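PDB 1X9F: globin III, extracellular from Lumbricus terrestris, which probably carries oxygen as a haem-containing globin chain of the giant extracellular haemoglobin (erythrocruorin) of the earthworm, and is seen here with carbon monoxide bound. Local coordinates for residues D11-I14 / V15-W19; D130-A133 / L134-K137. All blocks are in the same frame, centred on the assembly; numbering follows the deposited sequence.

Overall arrangement
Contacts 1 and 2 lie on the same side of the chain's centre, their centres about 8 Å apart, where the N-terminal helix 9-20 of this globin meets the start of helix 133-148. Contact 1 is one helical turn against the next within residues 11-19; contact 2 is the capped entry into helix 133-148 at residues 130-137. They touch directly: Trp136 CZ2 is 3.4 Å from Val15 O, and the side chain of Gln18 lies against Asp130. Neither belongs to the carbon monoxide pocket of Leu40, Phe54, His70 and Ile74. The side chain of Trp136 comes within about 9 Å of a bound haem, that of Val15 within about 12 Å. The disulfide Cys7-Cys139 also ties the two regions.

Contact 1. Residues D11-I14 / V15-W19; sequences DHRI and VQKQW
Ile14 and Gln18, one turn apart on the same helix, run side by side and point the same way. With CG2 of Ile14 set opposite the backbone N (chi1 -59° for CG1), this methyl is turned along the helix to lie 3.7 Å from Gln18 CD. The CG of Gln18 passes 3.3 Å from Ile14 O, the carbonyl that accepts the backbone bond from Gln18 N (3.0 Å). Shortening the glutamine to an alanine here would be likely to strip Ile14 CG2 of its neighbour along the helix and open a gap towards Asp130. One residue earlier, Arg13 bends about its CG-CD bond (chi3 63°) and runs alongside Lys17, though the modelled closeness of their charged ends is doubtful. The charges are alike, and Glu10, in a salt bridge with Arg13 NE, probably offsets part of their repulsion. Val15 turns CG2 back to 3.5 Å from Asp11 O, whose backbone bond with Val15 N (3.0 Å) belongs to the same i to i+4 ladder. Beyond the helix, Val15 packs on Trp136 and Cys139 of helix 133-148, Ile14 rests on Asp132 and an aromatic side chain of a neighbouring subunit, and Trp19 reaches Leu75 and Leu78 of helix 65-83.

Contact 2. Residues D130-A133 / L134-K137; sequences DYDA and LAWK
Trp136 stacks on Tyr131 in an offset fashion, the phenol ring set against the five-membered part of the indole with planes 22° apart and centroids 4.5 Å from each other. Along the tryptophan, CB is met first by the hydroxyl oxygen, Tyr131 OH, at 3.5 Å. Because CG stands opposite the carbonyl carbon (chi1 -84°), the indole swings back towards the preceding loop, and CG comes to 3.3 Å from Tyr131 CE1, which sits over one face of the indole, offset toward the rim. CD1 meets two groups: Tyr131 CE1 over the face and Asp132 O at the ring edge, near its plane. NE1 has Tyr131 CD1 3.8 Å away. CD2 still has Tyr131 CE1 at 3.8 Å, and beyond it the six-membered ring leaves the phenol, its CZ2 on the side of helix 9-20.

The loop that carries the tyrosine also starts the helix. Asp132 is its N-cap: OD2 accepts from Ala135 N at 2.7 Å, on the anti side of the carboxylate, while its backbone O accepts from Trp136 N at 3.2 Å in an almost straight bond. Lys137 N then bonds to Ala133 O, continuing the helical pattern. The cap carboxylate would probably be stabilised by the helix N-terminus, and outside these segments OD2 also makes a salt bridge with a basic side chain of a neighbouring subunit.

This corner is wedged between two helices. Tyr131 packs on Ala121, Leu124 and Pro125 of helix 110-127, Trp136 also reaches Leu124, and Ala135 lies against Asp11 of helix 9-20.

Contact 1. Residues D11-I14 / V15-W19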
ATOM      1  N   ASP C  11     -19.636   3.747  21.374  1.00 25.52           N
ATOM      2  CA  ASP C  11     -20.086   5.120  21.065  1.00 25.80           C
ATOM      3  C   ASP C  11     -19.208   6.176  21.723  1.00 25.18           C
ATOM      4  O   ASP C  11     -18.652   7.040  21.039  1.00 24.20           O
ATOM      5  CB  ASP C  11     -21.529   5.362  21.527  1.00 27.52           C
ATOM      6  CG  ASP C  11     -22.566   4.768  20.594  1.00 27.10           C
ATOM      7  OD1 ASP C  11     -23.708   4.558  21.055  1.00 32.64           O
ATOM      8  OD2 ASP C  11     -22.350   4.482  19.396  1.00 32.60           O
ATOM      9  N   HIS C  12     -19.085   6.103  23.045  1.00 22.31           N
ATOM     10  CA  HIS C  12     -18.328   7.119  23.762  1.00 24.10           C
ATOM     11  C   HIS C  12     -16.824   7.038  23.495  1.00 23.58           C
ATOM     12  O   HIS C  12     -16.121   8.040  23.593  1.00 24.56           O
ATOM     13  CB  HIS C  12     -18.685   7.157  25.261  1.00 26.72           C
ATOM     14  CG  HIS C  12     -17.982   6.136  26.103  1.00 23.17           C
ATOM     15  ND1 HIS C  12     -18.656   5.157  26.804  1.00 20.47           N
ATOM     16  CD2 HIS C  12     -16.669   5.969  26.395  1.00 23.05           C
ATOM     17  CE1 HIS C  12     -17.787   4.418  27.471  1.00 22.00           C
ATOM     18  NE2 HIS C  12     -16.575   4.889  27.236  1.00 24.64           N
ATOM     19  N   ARG C  13     -16.346   5.851  23.136  1.00 23.79           N
ATOM     20  CA  ARG C  13     -14.956   5.662  22.758  1.00 23.72           C
ATOM     21  C   ARG C  13     -14.693   6.327  21.394  1.00 22.97           C
ATOM     22  O   ARG C  13     -13.632   6.919  21.190  1.00 21.23           O
ATOM     23  CB  ARG C  13     -14.620   4.157  22.742  1.00 26.07           C
ATOM     24  CG  ARG C  13     -13.158   3.820  22.456  1.00 37.96           C
ATOM     25  CD  ARG C  13     -12.893   2.353  22.064  1.00 55.56           C
ATOM     26  NE  ARG C  13     -13.546   1.949  20.805  1.00 61.60           N
ATOM     27  CZ  ARG C  13     -13.145   2.309  19.581  1.00 61.03           C
ATOM     28  NH1 ARG C  13     -12.088   3.099  19.415  1.00 58.81           N
ATOM     29  NH2 ARG C  13     -13.813   1.882  18.516  1.00 60.44           N
ATOM     30  N   ILE C  14     -15.665   6.234  20.479  1.00 22.42           N
ATOM     31  CA  ILE C  14     -15.585   6.905  19.173  1.00 22.76           C
ATOM     32  C   ILE C  14     -15.564   8.420  19.372  1.00 22.48           C
ATOM     33  O   ILE C  14     -14.754   9.124  18.766  1.00 22.99           O
ATOM     34  CB  ILE C  14     -16.763   6.488  18.227  1.00 24.38           C
ATOM     35  CG1 ILE C  14     -16.782   4.976  17.967  1.00 24.94           C
ATOM     36  CG2 ILE C  14     -16.713   7.258  16.905  1.00 21.04           C
ATOM     37  CD1 ILE C  14     -15.637   4.447  17.108  1.00 31.35           C
ATOM     38  N   VAL C  15     -16.448   8.906  20.240  1.00 20.40           N
ATOM     39  CA  VAL C  15     -16.545  10.333  20.531  1.00 20.72           C
ATOM     40  C   VAL C  15     -15.237  10.892  21.110  1.00 20.29           C
ATOM     41  O   VAL C  15     -14.756  11.933  20.660  1.00 21.87           O
ATOM     42  CB  VAL C  15     -17.776  10.643  21.438  1.00 18.46           C
ATOM     43  CG1 VAL C  15     -17.690  12.036  22.048  1.00 17.86           C
ATOM     44  CG2 VAL C  15     -19.070  10.495  20.641  1.00 15.57           C
ATOM     45  N   GLN C  16     -14.660  10.183  22.078  1.00 21.50           N
ATOM     46  CA  GLN C  16     -13.426  10.616  22.748  1.00 24.00           C
ATOM     47  C   GLN C  16     -12.228  10.681  21.816  1.00 25.81           C
ATOM     48  O   GLN C  16     -11.439  11.628  21.868  1.00 26.64           O
ATOM     49  CB  GLN C  16     -13.105   9.698  23.923  1.00 19.29           C
ATOM     50  CG  GLN C  16     -14.065   9.866  25.071  1.00 23.31           C
ATOM     51  CD  GLN C  16     -13.732   8.995  26.262  1.00 20.22           C
ATOM     52  OE1 GLN C  16     -13.447   7.802  26.124  1.00 19.13           O
ATOM     53  NE2 GLN C  16     -13.794   9.584  27.449  1.00 14.97           N
ATOM     54  N   LYS C  17     -12.107   9.661  20.974  1.00 28.39           N
ATOM     55  CA  LYS C  17     -11.045   9.566  19.990  1.00 27.11           C
ATOM     56  C   LYS C  17     -11.175  10.700  18.982  1.00 27.05           C
ATOM     57  O   LYS C  17     -10.183  11.354  18.638  1.00 28.54           O
ATOM     58  CB  LYS C  17     -11.123   8.210  19.285  1.00 28.96           C
ATOM     59  CG  LYS C  17     -10.007   7.958  18.286  1.00 40.20           C
ATOM     60  CD  LYS C  17     -10.286   6.730  17.434  1.00 49.36           C
ATOM     61  CE  LYS C  17     -10.016   5.434  18.191  1.00 58.71           C
ATOM     62  NZ  LYS C  17     -10.341   4.242  17.355  1.00 64.03           N
ATOM     63  N   GLN C  18     -12.399  10.945  18.526  1.00 25.99           N
ATOM     64  CA  GLN C  18     -12.631  11.977  17.522  1.00 24.95           C
ATOM     65  C   GLN C  18     -12.423  13.389  18.056  1.00 24.75           C
ATOM     66  O   GLN C  18     -11.840  14.232  17.378  1.00 24.33           O
ATOM     67  CB  GLN C  18     -14.011  11.818  16.888  1.00 21.55           C
ATOM     68  CG  GLN C  18     -14.055  10.659  15.909  1.00 21.11           C
ATOM     69  CD  GLN C  18     -15.438  10.365  15.360  1.00 21.59           C
ATOM     70  OE1 GLN C  18     -15.581   9.521  14.479  1.00 26.71           O
ATOM     71  NE2 GLN C  18     -16.453  11.043  15.873  1.00 21.84           N
ATOM     72  N   TRP C  19     -12.893  13.632  19.272  1.00 25.82           N
ATOM     73  CA  TRP C  19     -12.724  14.918  19.938  1.00 26.78           C
ATOM     74  C   TRP C  19     -11.252  15.238  20.166  1.00 28.75           C
ATOM     75  O   TRP C  19     -10.812  16.372  19.974  1.00 28.05           O
ATOM     76  CB  TRP C  19     -13.451  14.848  21.268  1.00 25.40           C
ATOM     77  CG  TRP C  19     -13.361  16.033  22.163  1.00 25.04           C
ATOM     78  CD1 TRP C  19     -12.691  16.101  23.345  1.00 21.99           C
ATOM     79  CD2 TRP C  19     -14.019  17.298  22.000  1.00 23.26           C
ATOM     80  NE1 TRP C  19     -12.883  17.333  23.929  1.00 24.90           N
ATOM     81  CE2 TRP C  19     -13.697  18.087  23.126  1.00 22.92           C
ATOM     82  CE3 TRP C  19     -14.853  17.848  21.014  1.00 22.86           C
ATOM     83  CZ2 TRP C  19     -14.160  19.395  23.286  1.00 24.57           C
ATOM     84  CZ3 TRP C  19     -15.317  19.145  21.176  1.00 21.21           C
ATOM     85  CH2 TRP C  19     -14.969  19.904  22.303  1.00 26.31           C
TER

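Contact 2. Residues D130-A133 / L134-K137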
ATOM      1  N   ASP C 130     -13.239  13.559  10.894  1.00 27.12           N
ATOM      2  CA  ASP C 130     -13.722  12.241  11.263  1.00 29.31           C
ATOM      3  C   ASP C 130     -14.836  12.375  12.300  1.00 27.03           C
ATOM      4  O   ASP C 130     -14.584  12.764  13.442  1.00 28.01           O
ATOM      5  CB  ASP C 130     -12.565  11.404  11.802  1.00 33.58           C
ATOM      6  CG  ASP C 130     -12.898   9.931  11.883  1.00 38.32           C
ATOM      7  OD1 ASP C 130     -12.278   9.236  12.714  1.00 50.29           O
ATOM      8  OD2 ASP C 130     -13.759   9.372  11.165  1.00 45.09           O
ATOM      9  N   TYR C 131     -16.068  12.064  11.906  1.00 23.31           N
ATOM     10  CA  TYR C 131     -17.213  12.365  12.755  1.00 22.52           C
ATOM     11  C   TYR C 131     -18.316  11.347  12.587  1.00 20.90           C
ATOM     12  O   TYR C 131     -18.999  11.341  11.568  1.00 23.40           O
ATOM     13  CB  TYR C 131     -17.747  13.767  12.422  1.00 24.47           C
ATOM     14  CG  TYR C 131     -18.950  14.228  13.233  1.00 25.15           C
ATOM     15  CD1 TYR C 131     -18.788  14.731  14.524  1.00 23.51           C
ATOM     16  CD2 TYR C 131     -20.244  14.194  12.698  1.00 24.18           C
ATOM     17  CE1 TYR C 131     -19.877  15.171  15.270  1.00 26.00           C
ATOM     18  CE2 TYR C 131     -21.343  14.634  13.443  1.00 23.42           C
ATOM     19  CZ  TYR C 131     -21.145  15.119  14.729  1.00 24.81           C
ATOM     20  OH  TYR C 131     -22.201  15.561  15.495  1.00 30.03           O
ATOM     21  N   ASP C 132     -18.495  10.484  13.581  1.00 22.09           N
ATOM     22  CA  ASP C 132     -19.635   9.581  13.580  1.00 20.65           C
ATOM     23  C   ASP C 132     -20.837  10.349  14.088  1.00 21.54           C
ATOM     24  O   ASP C 132     -20.932  10.641  15.285  1.00 23.39           O
ATOM     25  CB  ASP C 132     -19.383   8.366  14.471  1.00 18.74           C
ATOM     26  CG  ASP C 132     -20.475   7.317  14.338  1.00 22.57           C
ATOM     27  OD1 ASP C 132     -20.217   6.290  13.670  1.00 25.22           O
ATOM     28  OD2 ASP C 132     -21.621   7.431  14.839  1.00 22.16           O
ATOM     29  N   ALA C 133     -21.756  10.681  13.187  1.00 19.88           N
ATOM     30  CA  ALA C 133     -22.906  11.492  13.573  1.00 20.38           C
ATOM     31  C   ALA C 133     -23.782  10.817  14.617  1.00 19.15           C
ATOM     32  O   ALA C 133     -24.305  11.489  15.503  1.00 20.82           O
ATOM     33  CB  ALA C 133     -23.735  11.904  12.357  1.00 19.80           C
ATOM     34  N   LEU C 134     -23.930   9.497  14.521  1.00 19.03           N
ATOM     35  CA  LEU C 134     -24.811   8.761  15.428  1.00 19.28           C
ATOM     36  C   LEU C 134     -24.274   8.713  16.853  1.00 20.54           C
ATOM     37  O   LEU C 134     -25.023   8.932  17.807  1.00 19.93           O
ATOM     38  CB  LEU C 134     -25.095   7.347  14.901  1.00 18.93           C
ATOM     39  CG  LEU C 134     -25.904   7.282  13.599  1.00 22.54           C
ATOM     40  CD1 LEU C 134     -26.102   5.854  13.142  1.00 20.00           C
ATOM     41  CD2 LEU C 134     -27.255   7.985  13.716  1.00 22.64           C
ATOM     42  N   ALA C 135     -22.978   8.443  16.988  1.00 21.59           N
ATOM     43  CA  ALA C 135     -22.327   8.376  18.295  1.00 21.61           C
ATOM     44  C   ALA C 135     -22.320   9.730  19.008  1.00 23.86           C
ATOM     45  O   ALA C 135     -22.598   9.806  20.207  1.00 25.72           O
ATOM     46  CB  ALA C 135     -20.915   7.838  18.153  1.00 19.20           C
ATOM     47  N   TRP C 136     -22.002  10.792  18.271  1.00 23.24           N
ATOM     48  CA  TRP C 136     -21.991  12.127  18.847  1.00 22.88           C
ATOM     49  C   TRP C 136     -23.390  12.537  19.248  1.00 23.99           C
ATOM     50  O   TRP C 136     -23.587  13.043  20.348  1.00 25.63           O
ATOM     51  CB  TRP C 136     -21.396  13.139  17.877  1.00 22.71           C
ATOM     52  CG  TRP C 136     -19.920  13.179  17.950  1.00 21.64           C
ATOM     53  CD1 TRP C 136     -19.048  12.445  17.209  1.00 24.08           C
ATOM     54  CD2 TRP C 136     -19.124  13.981  18.828  1.00 21.41           C
ATOM     55  NE1 TRP C 136     -17.756  12.747  17.562  1.00 19.11           N
ATOM     56  CE2 TRP C 136     -17.774  13.685  18.557  1.00 23.11           C
ATOM     57  CE3 TRP C 136     -19.415  14.924  19.819  1.00 20.43           C
ATOM     58  CZ2 TRP C 136     -16.721  14.297  19.232  1.00 23.00           C
ATOM     59  CZ3 TRP C 136     -18.370  15.531  20.488  1.00 20.87           C
ATOM     60  CH2 TRP C 136     -17.040  15.216  20.192  1.00 21.82           C
ATOM     61  N   LYS C 137     -24.360  12.299  18.366  1.00 23.61           N
ATOM     62  CA  LYS C 137     -25.753  12.646  18.648  1.00 23.64           C
ATOM     63  C   LYS C 137     -26.244  12.086  19.988  1.00 23.27           C
ATOM     64  O   LYS C 137     -26.761  12.835  20.823  1.00 23.11           O
ATOM     65  CB  LYS C 137     -26.678  12.206  17.512  1.00 23.52           C
ATOM     66  CG  LYS C 137     -28.101  12.706  17.676  1.00 29.04           C
ATOM     67  CD  LYS C 137     -29.019  12.218  16.567  1.00 42.99           C
ATOM     68  CE  LYS C 137     -30.462  12.631  16.844  1.00 47.49           C
ATOM     69  NZ  LYS C 137     -30.599  14.092  17.173  1.00 47.57           N
TER